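Local coordinates for protein ftsY (Mycoplasma mycoides, PDB 1ZU4) that is the NG-domain fragment of a signal recognition particle receptor, pairing a helical bundle with a P-loop domain of the SRP54 family, at residues G290-V293 against D294-L297; A298-I301 against D302-I305; Q246-E249 against F250-V253. All coordinates share one frame; numbering follows the deposited sequence.

Contact 1: G290-V293 against D294-L297; sequences GEKV and DDLL
Asp-295 turns its side chain back over the loop of Gly-290 to Val-293, and CB, CG and OD2 each meet it. Its CB lies 3.4 Å from Gly-290 N, a buried amide with no polar partner, and at a like distance from Lys-292 O. CG is set anti to its own carbonyl carbon (chi1 -72°), which brings the carboxylate alongside Lys-292, 3.8 Å from CG to Lys-292 N. At the tip, OD2 accepts the amide hydrogen of Lys-292 N at 2.9 Å; the donor stands 42° out of the carboxylate plane and the bond is bent. The same OD2 rests 3.3 Å from Lys-292 CB, the two side chains running alongside each other. In return Asp-295 N donates to Lys-292 O at 2.9 Å, closing a type I beta turn. Lys-292, bent at chi2 and chi4, carries its ammonium away to a salt bridge from NZ to Glu-291 OE2 (2.8 Å). One water donates to both Gly-290 O and Asp-295 O. The whole is a surface hairpin loop joining strand 284-288 to the antiparallel edge strand 296-298; helix 118-131 lies against it, with Lys-124 bonded to Lys-292 O and Asn-127 touching Val-293.

Contact 2: A298-I301 against D302-I305; sequences AFDI and DQYI
Asp-300 supplies the polar part of this contact with both its carboxylate and its backbone carbonyl. OD1 accepts from Gln-303 N at 3.2 Å, a fairly straight bond whose donor stands well above the carboxylate plane, 68° out of it. With CG anti to the backbone N (chi1 171°), the carboxylate reaches forward over the first turn, and OD2 comes to 3.4 Å from Gln-303 CG. Two backbone bonds follow: Tyr-304 N to Asp-300 O, 2.9 Å, and Ile-305 N to Ile-301 O, 3.0 Å. Asp-300 is thus the N-cap of helix 301-308, which the chain enters two residues beyond edge strand 296-298; the negative carboxylate at this end probably suits the helix dipole. Among the aromatic groups, Phe-299 brings CE1 to 3.9 Å from Tyr-304 CD1, which sits at the edge of the phenylalanine ring; the planes are 51° apart. Tyr-304 OH is held by Gly-270 O and Gly-273 N. The aliphatic contacts lie along the helix, where Ile-301 and Ile-305 run side by side with Ile-301 CD1 3.9 Å from Ile-305 CG1. Beyond them, Tyr-83, Tyr-86 and Leu-82 of helix 71-87 pack on this isoleucine pair.

Contact 3: Q246-E249 against F250-V253; sequences QAEE and FSKV
Ser-251 and Glu-248 form the shortest polar link here: Ser-251 OG donates its hydrogen to Glu-248 O at 2.7 Å. The serine's chi1 of 80° places OG between its own backbone N and carbonyl carbon, turned back toward the preceding turn of helix. The donor is tilted 22° from the carbonyl plane. Backbone bonds come next. Phe-250 N donates to Gln-246 O at 3.1 Å, and Ser-251 N to Ala-247 O at 3.0 Å, in the i to i-4 pattern of an alpha-helix. One residue on, Lys-252 N reaches only Glu-249 O, in a weak bond of 3.3 Å, so the spacing has shortened to i-3 as helix 241-250 gives out.

Further out, the carboxylate of Glu-248 folds back over the serine. Its chain is bent at chi2 (67°), which brings OE1 to 3.2 Å from Ser-251 OG. The other oxygen, OE2, faces the lysine, lying 3.9 Å from Lys-252 CE and 4.3 Å from Lys-252 NZ, beyond salt-bridge range; the two chains meet at a slant.

On the inner side, Ala-247 lies on Leu-233 and Ile-235 of strand 230-236 and on Leu-280 of helix 272-280. Phe-250 turns its ring away to Leu-233 and to Leu-209 of helix 206-221, where Val-253 also packs. This is the C-terminal end of a helix that packs on the sheet of the P-loop fold, linking parallel strands 230-236 and 258-262.

A serine hydroxyl thus supplies a hydrogen to a carbonyl near the helix end, while the lysine probably eases the negative charge of Glu-248 and could also interact favourably with the C-terminal end of the helix dipole.

All three contacts belong to the P-loop domain, and contact 3 comes first along the chain, where helix 241-250 ends ahead of strand 258-262. Contact 1 then turns the chain between strands 284-288 and 296-298, and contact 2 follows at once, taking it from that edge strand into helix 301-308. The centres of contacts 1 and 2 are about 16 Å apart, with strand 296-298 shared between them. Contact 3 lies across the centre of the chain, its centre about 25 Å from that of contact 1 and about 23 Å from that of contact 2. Contact 2 also packs on helix 71-87, so helix 301-308 joins the P-loop part of the fold to that helix.

Contact 1: G290-V293 against D294-L297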
loop_
_atom_site.group_PDB
_atom_site.type_symbol
_atom_site.label_atom_id
_atom_site.label_comp_id
_atom_site.label_asym_id
_atom_site.label_seq_id
_atom_site.Cartn_x
_atom_site.Cartn_y
_atom_site.Cartn_z
ATOM N N GLY A 290 8.865 7.953 -0.911
ATOM C CA GLY A 290 10.056 8.346 -1.656
ATOM C C GLY A 290 11.018 7.193 -1.925
ATOM O O GLY A 290 10.668 6.023 -1.736
ATOM N N GLU A 291 12.232 7.541 -2.397
ATOM C CA GLU A 291 13.190 6.560 -2.849
ATOM C C GLU A 291 14.181 6.102 -1.760
ATOM O O GLU A 291 14.843 5.092 -1.945
ATOM C CB GLU A 291 13.957 7.108 -4.055
ATOM C CG GLU A 291 14.758 8.352 -3.708
ATOM C CD GLU A 291 15.734 8.768 -4.784
ATOM O OE1 GLU A 291 15.278 9.019 -5.926
ATOM O OE2 GLU A 291 16.950 8.859 -4.469
ATOM N N LYS A 292 14.304 6.835 -0.650
ATOM C CA LYS A 292 15.231 6.415 0.427
ATOM C C LYS A 292 14.714 5.220 1.222
ATOM O O LYS A 292 13.501 4.956 1.299
ATOM C CB LYS A 292 15.545 7.560 1.400
ATOM C CG LYS A 292 15.898 8.897 0.746
ATOM C CD LYS A 292 17.284 8.861 0.143
ATOM C CE LYS A 292 17.516 10.102 -0.695
ATOM N NZ LYS A 292 16.727 10.014 -1.975
ATOM N N VAL A 293 15.639 4.507 1.849
ATOM C CA VAL A 293 15.282 3.276 2.544
ATOM C C VAL A 293 14.254 3.475 3.665
ATOM O O VAL A 293 13.540 2.541 4.040
ATOM C CB VAL A 293 16.548 2.557 3.057
ATOM C CG1 VAL A 293 17.164 3.328 4.239
ATOM C CG2 VAL A 293 16.241 1.080 3.366
ATOM N N ASP A 294 14.171 4.692 4.195
ATOM C CA ASP A 294 13.278 5.001 5.304
ATOM C C ASP A 294 11.999 5.714 4.829
ATOM O O ASP A 294 11.201 6.175 5.639
ATOM C CB ASP A 294 13.999 5.799 6.414
ATOM C CG ASP A 294 14.831 6.953 5.872
ATOM O OD1 ASP A 294 15.481 6.808 4.812
ATOM O OD2 ASP A 294 14.853 8.012 6.527
ATOM N N ASP A 295 11.781 5.751 3.513
ATOM C CA ASP A 295 10.592 6.445 2.977
ATOM C C ASP A 295 9.366 5.515 2.906
ATOM O O ASP A 295 8.814 5.294 1.842
ATOM C CB ASP A 295 10.895 7.108 1.623
ATOM C CG ASP A 295 11.792 8.337 1.758
ATOM O OD1 ASP A 295 11.797 8.956 2.844
ATOM O OD2 ASP A 295 12.494 8.688 0.760
ATOM N N LEU A 296 9.008 4.954 4.053
ATOM C CA LEU A 296 7.884 4.042 4.187
ATOM C C LEU A 296 7.233 4.315 5.523
ATOM O O LEU A 296 7.921 4.368 6.556
ATOM C CB LEU A 296 8.354 2.599 4.151
ATOM C CG LEU A 296 7.238 1.636 3.759
ATOM C CD1 LEU A 296 6.953 1.659 2.236
ATOM C CD2 LEU A 296 7.585 0.254 4.286
ATOM N N LEU A 297 5.916 4.490 5.509
ATOM C CA LEU A 297 5.196 4.877 6.703
ATOM C C LEU A 297 4.025 3.965 6.844
ATOM O O LEU A 297 3.563 3.406 5.851
ATOM C CB LEU A 297 4.681 6.328 6.597
ATOM C CG LEU A 297 5.615 7.487 6.232
ATOM C CD1 LEU A 297 4.803 8.738 5.991
ATOM C CD2 LEU A 297 6.598 7.723 7.381
HETATM O O HOH W 1 9.007 3.914 -0.458
#

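Contact 2: A298-I301 against D302-I305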
loop_
_atom_site.group_PDB
_atom_site.type_symbol
_atom_site.label_atom_id
_atom_site.label_comp_id
_atom_site.label_asym_id
_atom_site.label_seq_id
_atom_site.Cartn_x
_atom_site.Cartn_y
_atom_site.Cartn_z
ATOM N N ALA A 298 3.543 3.809 8.072
ATOM C CA ALA A 298 2.254 3.211 8.261
ATOM C C ALA A 298 1.240 4.135 7.617
ATOM O O ALA A 298 1.315 5.343 7.792
ATOM C CB ALA A 298 1.931 3.053 9.749
ATOM N N PHE A 299 0.269 3.553 6.913
ATOM C CA PHE A 299 -0.775 4.310 6.306
ATOM C C PHE A 299 -1.783 4.848 7.317
ATOM O O PHE A 299 -2.204 4.160 8.258
ATOM C CB PHE A 299 -1.517 3.442 5.322
ATOM C CG PHE A 299 -2.530 4.173 4.563
ATOM C CD1 PHE A 299 -2.148 5.007 3.547
ATOM C CD2 PHE A 299 -3.891 4.046 4.874
ATOM C CE1 PHE A 299 -3.108 5.683 2.819
ATOM C CE2 PHE A 299 -4.822 4.739 4.172
ATOM C CZ PHE A 299 -4.451 5.548 3.163
ATOM N N ASP A 300 -2.183 6.083 7.082
ATOM C CA ASP A 300 -3.097 6.774 7.944
ATOM C C ASP A 300 -3.977 7.543 6.971
ATOM O O ASP A 300 -3.546 8.494 6.286
ATOM C CB ASP A 300 -2.272 7.635 8.907
ATOM C CG ASP A 300 -3.106 8.585 9.750
ATOM O OD1 ASP A 300 -4.261 8.852 9.360
ATOM O OD2 ASP A 300 -2.573 9.094 10.792
ATOM N N ILE A 301 -5.227 7.115 6.895
ATOM C CA ILE A 301 -6.151 7.700 5.931
ATOM C C ILE A 301 -6.414 9.181 6.201
ATOM O O ILE A 301 -6.535 9.945 5.229
ATOM C CB ILE A 301 -7.502 6.931 5.830
ATOM C CG1 ILE A 301 -8.432 7.613 4.798
ATOM C CG2 ILE A 301 -8.171 6.763 7.214
ATOM C CD1 ILE A 301 -7.863 7.619 3.383
ATOM N N ASP A 302 -6.497 9.602 7.473
ATOM C CA ASP A 302 -6.706 11.048 7.737
ATOM C C ASP A 302 -5.520 11.896 7.231
ATOM O O ASP A 302 -5.699 12.990 6.684
ATOM C CB ASP A 302 -7.103 11.367 9.181
ATOM C CG ASP A 302 -7.564 12.797 9.349
ATOM O OD1 ASP A 302 -8.589 13.204 8.721
ATOM O OD2 ASP A 302 -6.865 13.560 10.061
ATOM N N GLN A 303 -4.322 11.375 7.384
ATOM C CA GLN A 303 -3.132 12.063 6.932
ATOM C C GLN A 303 -3.068 12.123 5.410
ATOM O O GLN A 303 -2.686 13.133 4.838
ATOM C CB GLN A 303 -1.888 11.385 7.499
ATOM C CG GLN A 303 -1.629 11.760 8.975
ATOM C CD GLN A 303 -1.326 13.237 9.153
ATOM O OE1 GLN A 303 -0.241 13.687 8.790
ATOM N NE2 GLN A 303 -2.284 14.003 9.690
ATOM N N TYR A 304 -3.390 11.009 4.761
ATOM C CA TYR A 304 -3.456 10.973 3.320
ATOM C C TYR A 304 -4.418 12.074 2.845
ATOM O O TYR A 304 -4.059 12.907 2.005
ATOM C CB TYR A 304 -3.964 9.599 2.882
ATOM C CG TYR A 304 -4.078 9.396 1.398
ATOM C CD1 TYR A 304 -2.997 8.913 0.660
ATOM C CD2 TYR A 304 -5.300 9.615 0.740
ATOM C CE1 TYR A 304 -3.124 8.684 -0.704
ATOM C CE2 TYR A 304 -5.430 9.411 -0.597
ATOM C CZ TYR A 304 -4.346 8.941 -1.315
ATOM O OH TYR A 304 -4.503 8.730 -2.629
ATOM N N ILE A 305 -5.615 12.115 3.434
ATOM C CA ILE A 305 -6.631 13.109 3.016
ATOM C C ILE A 305 -6.227 14.571 3.319
ATOM O O ILE A 305 -6.377 15.458 2.489
ATOM C CB ILE A 305 -8.024 12.790 3.663
ATOM C CG1 ILE A 305 -8.536 11.418 3.191
ATOM C CG2 ILE A 305 -9.068 13.859 3.317
ATOM C CD1 ILE A 305 -8.555 11.240 1.692
#

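Contact 3: Q246-E249 against F250-V253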
loop_
_atom_site.group_PDB
_atom_site.type_symbol
_atom_site.label_atom_id
_atom_site.label_comp_id
_atom_site.label_asym_id
_atom_site.label_seq_id
_atom_site.Cartn_x
_atom_site.Cartn_y
_atom_site.Cartn_z
ATOM N N GLN A 246 -5.273 -4.234 -12.035
ATOM C CA GLN A 246 -4.321 -5.327 -12.006
ATOM C C GLN A 246 -4.177 -5.902 -10.595
ATOM O O GLN A 246 -4.073 -7.127 -10.455
ATOM C CB GLN A 246 -2.954 -4.853 -12.510
ATOM C CG GLN A 246 -2.951 -4.569 -13.990
ATOM C CD GLN A 246 -2.445 -5.751 -14.769
ATOM O OE1 GLN A 246 -1.407 -6.314 -14.413
ATOM N NE2 GLN A 246 -3.158 -6.136 -15.850
ATOM N N ALA A 247 -4.171 -5.031 -9.572
ATOM C CA ALA A 247 -4.073 -5.486 -8.185
ATOM C C ALA A 247 -5.313 -6.312 -7.824
ATOM O O ALA A 247 -5.180 -7.331 -7.195
ATOM C CB ALA A 247 -3.911 -4.325 -7.230
ATOM N N GLU A 248 -6.507 -5.907 -8.285
ATOM C CA GLU A 248 -7.689 -6.755 -8.099
ATOM C C GLU A 248 -7.532 -8.162 -8.722
ATOM O O GLU A 248 -7.970 -9.160 -8.156
ATOM C CB GLU A 248 -8.972 -6.068 -8.608
ATOM C CG GLU A 248 -10.270 -6.946 -8.436
ATOM C CD GLU A 248 -10.697 -7.197 -6.965
ATOM O OE1 GLU A 248 -9.951 -6.885 -6.024
ATOM O OE2 GLU A 248 -11.810 -7.775 -6.758
ATOM N N GLU A 249 -6.925 -8.242 -9.901
ATOM C CA GLU A 249 -6.820 -9.540 -10.552
ATOM C C GLU A 249 -5.888 -10.405 -9.723
ATOM O O GLU A 249 -6.076 -11.605 -9.615
ATOM C CB GLU A 249 -6.339 -9.404 -12.002
ATOM C CG GLU A 249 -7.269 -8.520 -12.912
ATOM C CD GLU A 249 -6.721 -8.347 -14.339
ATOM O OE1 GLU A 249 -6.145 -9.316 -14.898
ATOM O OE2 GLU A 249 -6.901 -7.255 -14.909
ATOM N N PHE A 250 -4.868 -9.795 -9.123
ATOM C CA PHE A 250 -3.906 -10.579 -8.358
ATOM C C PHE A 250 -4.545 -11.071 -7.063
ATOM O O PHE A 250 -4.192 -12.112 -6.560
ATOM C CB PHE A 250 -2.644 -9.768 -8.034
ATOM C CG PHE A 250 -1.472 -10.634 -7.686
ATOM C CD1 PHE A 250 -0.585 -11.055 -8.681
ATOM C CD2 PHE A 250 -1.299 -11.089 -6.392
ATOM C CE1 PHE A 250 0.470 -11.900 -8.381
ATOM C CE2 PHE A 250 -0.250 -11.950 -6.088
ATOM C CZ PHE A 250 0.643 -12.345 -7.069
ATOM N N SER A 251 -5.466 -10.282 -6.508
ATOM C CA SER A 251 -6.154 -10.684 -5.292
ATOM C C SER A 251 -6.874 -12.037 -5.389
ATOM O O SER A 251 -7.355 -12.513 -4.370
ATOM C CB SER A 251 -7.097 -9.577 -4.770
ATOM O OG SER A 251 -8.323 -9.547 -5.460
ATOM N N LYS A 252 -6.929 -12.669 -6.576
ATOM C CA LYS A 252 -7.587 -14.002 -6.725
ATOM C C LYS A 252 -6.590 -15.172 -6.593
ATOM O O LYS A 252 -6.955 -16.355 -6.515
ATOM C CB LYS A 252 -8.312 -14.134 -8.079
ATOM C CG LYS A 252 -9.208 -12.982 -8.501
ATOM C CD LYS A 252 -10.146 -12.564 -7.388
ATOM C CE LYS A 252 -11.128 -11.504 -7.854
ATOM N NZ LYS A 252 -12.554 -11.884 -7.582
ATOM N N VAL A 253 -5.319 -14.822 -6.575
ATOM C CA VAL A 253 -4.238 -15.779 -6.627
ATOM C C VAL A 253 -3.735 -15.969 -5.189
ATOM O O VAL A 253 -3.183 -17.004 -4.840
ATOM C CB VAL A 253 -3.108 -15.223 -7.567
ATOM C CG1 VAL A 253 -1.846 -15.990 -7.430
ATOM C CG2 VAL A 253 -3.575 -15.185 -9.032
#